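Local coordinates for hypothetical protein aq_1956 (Aquifex aeolicus, PDB 2YVT) that is of unknown function but is probably a metal-dependent phosphoesterase of the calcineurin superfamily, at residues R175-E187 and H198-L211. Residues are numbered along the deposited sequence; the frame is centred on the assembly and turned at random.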
loop_
_atom_site.group_PDB
_atom_site.type_symbol
_atom_site.label_atom_id
_atom_site.label_comp_id
_atom_site.label_asym_id
_atom_site.label_seq_id
_atom_site.Cartn_x
_atom_site.Cartn_y
_atom_site.Cartn_z
ATOM N N ARG A 175 9.785 -6.444 16.277
ATOM C CA ARG A 175 9.467 -7.242 15.103
ATOM C C ARG A 175 8.989 -6.295 14.001
ATOM O O ARG A 175 8.113 -5.463 14.225
ATOM C CB ARG A 175 8.405 -8.291 15.430
ATOM C CG ARG A 175 8.851 -9.282 16.498
ATOM C CD ARG A 175 7.691 -10.082 17.029
ATOM N NE ARG A 175 7.107 -10.925 15.989
ATOM C CZ ARG A 175 6.026 -11.680 16.151
ATOM N NH1 ARG A 175 5.400 -11.710 17.321
ATOM N NH2 ARG A 175 5.571 -12.402 15.135
ATOM N N LEU A 176 9.582 -6.419 12.822
ATOM C CA LEU A 176 9.373 -5.444 11.766
ATOM C C LEU A 176 8.378 -5.944 10.729
ATOM O O LEU A 176 8.545 -7.033 10.172
ATOM C CB LEU A 176 10.714 -5.116 11.104
ATOM C CG LEU A 176 10.772 -4.007 10.065
ATOM C CD1 LEU A 176 10.285 -2.723 10.702
ATOM C CD2 LEU A 176 12.196 -3.862 9.543
ATOM N N VAL A 177 7.350 -5.136 10.475
ATOM C CA VAL A 177 6.401 -5.390 9.394
ATOM C C VAL A 177 6.512 -4.227 8.418
ATOM O O VAL A 177 6.350 -3.070 8.812
ATOM C CB VAL A 177 4.949 -5.511 9.906
ATOM C CG1 VAL A 177 3.957 -5.653 8.740
ATOM C CG2 VAL A 177 4.812 -6.696 10.875
ATOM N N THR A 178 6.812 -4.532 7.157
ATOM C CA THR A 178 6.930 -3.485 6.131
ATOM C C THR A 178 5.769 -3.604 5.159
ATOM O O THR A 178 5.328 -4.708 4.834
ATOM C CB THR A 178 8.264 -3.560 5.359
ATOM O OG1 THR A 178 8.400 -4.856 4.769
ATOM C CG2 THR A 178 9.458 -3.305 6.297
ATOM N N ILE A 179 5.252 -2.462 4.730
ATOM C CA ILE A 179 4.131 -2.419 3.804
ATOM C C ILE A 179 4.528 -1.529 2.644
ATOM O O ILE A 179 4.846 -0.356 2.848
ATOM C CB ILE A 179 2.847 -1.868 4.470
ATOM C CG1 ILE A 179 2.550 -2.611 5.781
ATOM C CG2 ILE A 179 1.655 -1.973 3.505
ATOM C CD1 ILE A 179 1.446 -1.994 6.614
ATOM N N PHE A 180 4.525 -2.098 1.439
ATOM C CA PHE A 180 4.920 -1.378 0.228
ATOM C C PHE A 180 3.837 -1.527 -0.814
ATOM O O PHE A 180 3.225 -2.586 -0.922
ATOM C CB PHE A 180 6.215 -1.957 -0.373
ATOM C CG PHE A 180 7.375 -1.994 0.578
ATOM C CD1 PHE A 180 7.910 -0.821 1.101
ATOM C CD2 PHE A 180 7.938 -3.213 0.938
ATOM C CE1 PHE A 180 8.992 -0.867 1.991
ATOM C CE2 PHE A 180 9.017 -3.271 1.814
ATOM C CZ PHE A 180 9.547 -2.096 2.339
ATOM N N TYR A 181 3.605 -0.478 -1.602
ATOM C CA TYR A 181 2.789 -0.648 -2.793
ATOM C C TYR A 181 3.488 -1.610 -3.765
ATOM O O TYR A 181 2.870 -2.512 -4.326
ATOM C CB TYR A 181 2.511 0.703 -3.461
ATOM C CG TYR A 181 1.860 0.571 -4.811
ATOM C CD1 TYR A 181 0.531 0.158 -4.927
ATOM C CD2 TYR A 181 2.572 0.854 -5.981
ATOM C CE1 TYR A 181 -0.079 0.038 -6.179
ATOM C CE2 TYR A 181 1.973 0.749 -7.236
ATOM C CZ TYR A 181 0.652 0.335 -7.329
ATOM O OH TYR A 181 0.064 0.217 -8.560
ATOM N N THR A 182 4.789 -1.407 -3.951
ATOM C CA THR A 182 5.557 -2.176 -4.923
ATOM C C THR A 182 6.060 -3.489 -4.323
ATOM O O THR A 182 6.695 -3.480 -3.265
ATOM C CB THR A 182 6.741 -1.353 -5.438
ATOM O OG1 THR A 182 6.257 -0.125 -5.968
ATOM C CG2 THR A 182 7.492 -2.100 -6.532
ATOM N N PRO A 183 5.769 -4.622 -4.995
ATOM C CA PRO A 183 6.288 -5.897 -4.520
ATOM C C PRO A 183 7.715 -6.170 -5.003
ATOM O O PRO A 183 8.162 -5.570 -5.988
ATOM C CB PRO A 183 5.332 -6.917 -5.151
ATOM C CG PRO A 183 4.933 -6.289 -6.457
ATOM C CD PRO A 183 4.928 -4.782 -6.202
ATOM N N PRO A 184 8.417 -7.080 -4.319
ATOM C CA PRO A 184 9.706 -7.530 -4.829
ATOM C C PRO A 184 9.516 -8.505 -5.977
ATOM O O PRO A 184 8.418 -9.038 -6.167
ATOM C CB PRO A 184 10.293 -8.288 -3.640
ATOM C CG PRO A 184 9.087 -8.859 -2.948
ATOM C CD PRO A 184 8.042 -7.778 -3.074
ATOM N N ILE A 185 10.593 -8.753 -6.721
ATOM C CA ILE A 185 10.627 -9.846 -7.692
ATOM C C ILE A 185 10.476 -11.179 -6.954
ATOM O O ILE A 185 11.240 -11.483 -6.037
ATOM C CB ILE A 185 11.959 -9.851 -8.494
ATOM C CG1 ILE A 185 12.270 -8.467 -9.091
ATOM C CG2 ILE A 185 11.941 -10.954 -9.559
ATOM C CD1 ILE A 185 11.249 -7.936 -10.086
ATOM N N GLY A 186 9.475 -11.959 -7.350
ATOM C CA GLY A 186 9.220 -13.251 -6.734
ATOM C C GLY A 186 8.481 -14.173 -7.680
ATOM O O GLY A 186 8.025 -13.756 -8.747
ATOM N N GLU A 187 8.353 -15.432 -7.286
ATOM C CA GLU A 187 7.662 -16.411 -8.125
ATOM C C GLU A 187 6.187 -16.055 -8.310
ATOM O O GLU A 187 5.622 -16.230 -9.400
ATOM C CB GLU A 187 7.806 -17.808 -7.521
ATOM C CG GLU A 187 7.242 -18.922 -8.394
ATOM C CD GLU A 187 7.516 -20.309 -7.850
ATOM O OE1 GLU A 187 8.191 -20.435 -6.805
ATOM O OE2 GLU A 187 7.054 -21.288 -8.484
ATOM N N HIS A 198 7.860 -10.332 -14.622
ATOM C CA HIS A 198 7.811 -9.796 -13.272
ATOM C C HIS A 198 7.386 -8.346 -13.315
ATOM O O HIS A 198 7.849 -7.582 -14.160
ATOM C CB HIS A 198 9.174 -9.939 -12.613
ATOM C CG HIS A 198 9.537 -11.355 -12.315
ATOM N ND1 HIS A 198 9.047 -12.031 -11.219
ATOM C CD2 HIS A 198 10.317 -12.236 -12.984
ATOM C CE1 HIS A 198 9.528 -13.261 -11.213
ATOM N NE2 HIS A 198 10.296 -13.414 -12.278
ATOM N N HIS A 199 6.499 -7.971 -12.395
ATOM C CA HIS A 199 5.957 -6.620 -12.374
ATOM C C HIS A 199 6.359 -5.824 -11.143
ATOM O O HIS A 199 5.943 -4.676 -10.971
ATOM C CB HIS A 199 4.443 -6.671 -12.528
ATOM C CG HIS A 199 4.013 -7.223 -13.848
ATOM N ND1 HIS A 199 4.258 -6.569 -15.036
ATOM C CD2 HIS A 199 3.398 -8.385 -14.174
ATOM C CE1 HIS A 199 3.795 -7.295 -16.038
ATOM N NE2 HIS A 199 3.258 -8.396 -15.543
ATOM N N GLY A 200 7.180 -6.436 -10.298
ATOM C CA GLY A 200 7.687 -5.767 -9.113
ATOM C C GLY A 200 8.985 -5.026 -9.384
ATOM O O GLY A 200 9.288 -4.653 -10.537
ATOM N N SER A 201 9.760 -4.815 -8.326
ATOM C CA SER A 201 11.025 -4.093 -8.454
ATOM C C SER A 201 12.121 -4.703 -7.617
ATOM O O SER A 201 11.907 -5.038 -6.451
ATOM C CB SER A 201 10.872 -2.630 -8.056
ATOM O OG SER A 201 12.127 -1.964 -8.160
ATOM N N ALA A 202 13.302 -4.817 -8.221
ATOM C CA ALA A 202 14.512 -5.232 -7.519
ATOM C C ALA A 202 14.824 -4.298 -6.365
ATOM O O ALA A 202 15.539 -4.668 -5.439
ATOM C CB ALA A 202 15.689 -5.279 -8.484
ATOM N N VAL A 203 14.291 -3.075 -6.417
ATOM C CA VAL A 203 14.493 -2.136 -5.319
ATOM C C VAL A 203 13.925 -2.731 -4.037
ATOM O O VAL A 203 14.514 -2.605 -2.962
ATOM C CB VAL A 203 13.844 -0.766 -5.613
ATOM C CG1 VAL A 203 13.874 0.111 -4.375
ATOM C CG2 VAL A 203 14.563 -0.092 -6.774
ATOM N N VAL A 204 12.787 -3.412 -4.157
ATOM C CA VAL A 204 12.133 -3.975 -2.985
ATOM C C VAL A 204 12.883 -5.218 -2.481
ATOM O O VAL A 204 13.011 -5.414 -1.276
ATOM C CB VAL A 204 10.625 -4.227 -3.233
ATOM C CG1 VAL A 204 9.964 -4.742 -1.975
ATOM C CG2 VAL A 204 9.957 -2.917 -3.672
ATOM N N ASN A 205 13.417 -6.038 -3.386
ATOM C CA ASN A 205 14.281 -7.141 -2.922
ATOM C C ASN A 205 15.441 -6.576 -2.126
ATOM O O ASN A 205 15.844 -7.136 -1.107
ATOM C CB ASN A 205 14.822 -7.981 -4.086
ATOM C CG ASN A 205 13.727 -8.681 -4.844
ATOM O OD1 ASN A 205 13.547 -9.908 -4.745
ATOM N ND2 ASN A 205 12.971 -7.913 -5.594
ATOM N N THR A 206 15.961 -5.449 -2.603
ATOM C CA THR A 206 17.091 -4.795 -1.966
ATOM C C THR A 206 16.717 -4.231 -0.592
ATOM O O THR A 206 17.457 -4.434 0.371
ATOM C CB THR A 206 17.701 -3.715 -2.881
ATOM O OG1 THR A 206 18.070 -4.301 -4.141
ATOM C CG2 THR A 206 18.925 -3.097 -2.239
ATOM N N ILE A 207 15.567 -3.551 -0.500
ATOM C CA ILE A 207 15.056 -3.067 0.789
ATOM C C ILE A 207 14.881 -4.215 1.773
ATOM O O ILE A 207 15.216 -4.101 2.944
ATOM C CB ILE A 207 13.646 -2.420 0.682
ATOM C CG1 ILE A 207 13.606 -1.238 -0.279
ATOM C CG2 ILE A 207 13.144 -2.017 2.080
ATOM C CD1 ILE A 207 12.185 -0.725 -0.493
ATOM N N ILE A 208 14.317 -5.321 1.291
ATOM C CA ILE A 208 14.081 -6.477 2.133
ATOM C C ILE A 208 15.408 -7.047 2.646
ATOM O O ILE A 208 15.520 -7.394 3.818
ATOM C CB ILE A 208 13.237 -7.533 1.390
ATOM C CG1 ILE A 208 11.777 -7.062 1.316
ATOM C CG2 ILE A 208 13.351 -8.901 2.061
ATOM C CD1 ILE A 208 10.892 -7.912 0.422
ATOM N N LYS A 209 16.411 -7.104 1.772
ATOM C CA LYS A 209 17.746 -7.560 2.158
ATOM C C LYS A 209 18.345 -6.625 3.211
ATOM O O LYS A 209 18.892 -7.076 4.223
ATOM C CB LYS A 209 18.646 -7.664 0.915
ATOM C CG LYS A 209 20.162 -7.701 1.171
ATOM C CD LYS A 209 20.630 -9.047 1.691
ATOM C CE LYS A 209 22.154 -9.075 1.844
ATOM N NZ LYS A 209 22.622 -10.394 2.318
ATOM N N SER A 210 18.209 -5.323 2.977
ATOM C CA SER A 210 18.764 -4.313 3.869
ATOM C C SER A 210 18.106 -4.289 5.249
ATOM O O SER A 210 18.803 -4.253 6.269
ATOM C CB SER A 210 18.693 -2.928 3.218
ATOM O OG SER A 210 19.220 -1.948 4.087
ATOM N N LEU A 211 16.773 -4.314 5.273
ATOM C CA LEU A 211 16.000 -4.158 6.506
ATOM C C LEU A 211 15.703 -5.470 7.224
ATOM O O LEU A 211 15.441 -5.474 8.434
ATOM C CB LEU A 211 14.678 -3.434 6.217
ATOM C CG LEU A 211 14.758 -1.995 5.700
ATOM C CD1 LEU A 211 13.365 -1.377 5.711
ATOM C CD2 LEU A 211 15.731 -1.154 6.511
#
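Two torsions set the main packing of this contact: chi1 of Ile185, -51°, sets CG1 beside the backbone N and leaves CG2 anti to it, over one face of the His198 imidazole, and Phe180, with CG beside its backbone N, turns its ring onto helix 202-211. Ile185 CG2 sits 3.6 Å from the centroid of the His198 ring, 15° off the normal, a CH-pi contact. From the other branch of Ile185, CD1 reaches His198 CB and the Gly200 backbone. Asp190 accepts from His198 ND1, which would fix the turn of the ring. Cutting Ile185 back to alanine removes both branches, and the His198 face would probably lose its methyl while a gap opens beside Gly200.

Pro183 O receives the backbone N-H of Ser201 at 2.9 Å. Gly200 suits its place because a side chain here would run into the carbonyl oxygens of Pro183 and Pro184. Ser201 is the N-cap: its OG, anti to the backbone N, accepts from Val203 N at 3.0 Å.

Further along, beta-branched and cyclic side chains make a compact apolar layer. Val204 wedges between loop and strand, CG1 lying 3.8 Å from Pro184 CD and 3.9 Å from Phe180 CD2, while CG2 packs on Thr182, whose OG1 is held by the backbone of strand 134-144. Thr182 O is buried here without a polar partner. Ile207 places CD1 over a face of the Phe180 ring and CG2 3.6 Å from Phe180 CZ; Ile208 CD1 rests against Pro184 CG, the two side chains crossing at about a right angle. At the far end Leu176 CD2 meets Leu211 CB.

Strand 175-180 and helix 202-211 run antiparallel, at 167°, and with parallel strand 215-218 form a beta-alpha-beta crossover, a building unit of the layered alpha/beta fold of calcineurin-like metallophosphoesterases.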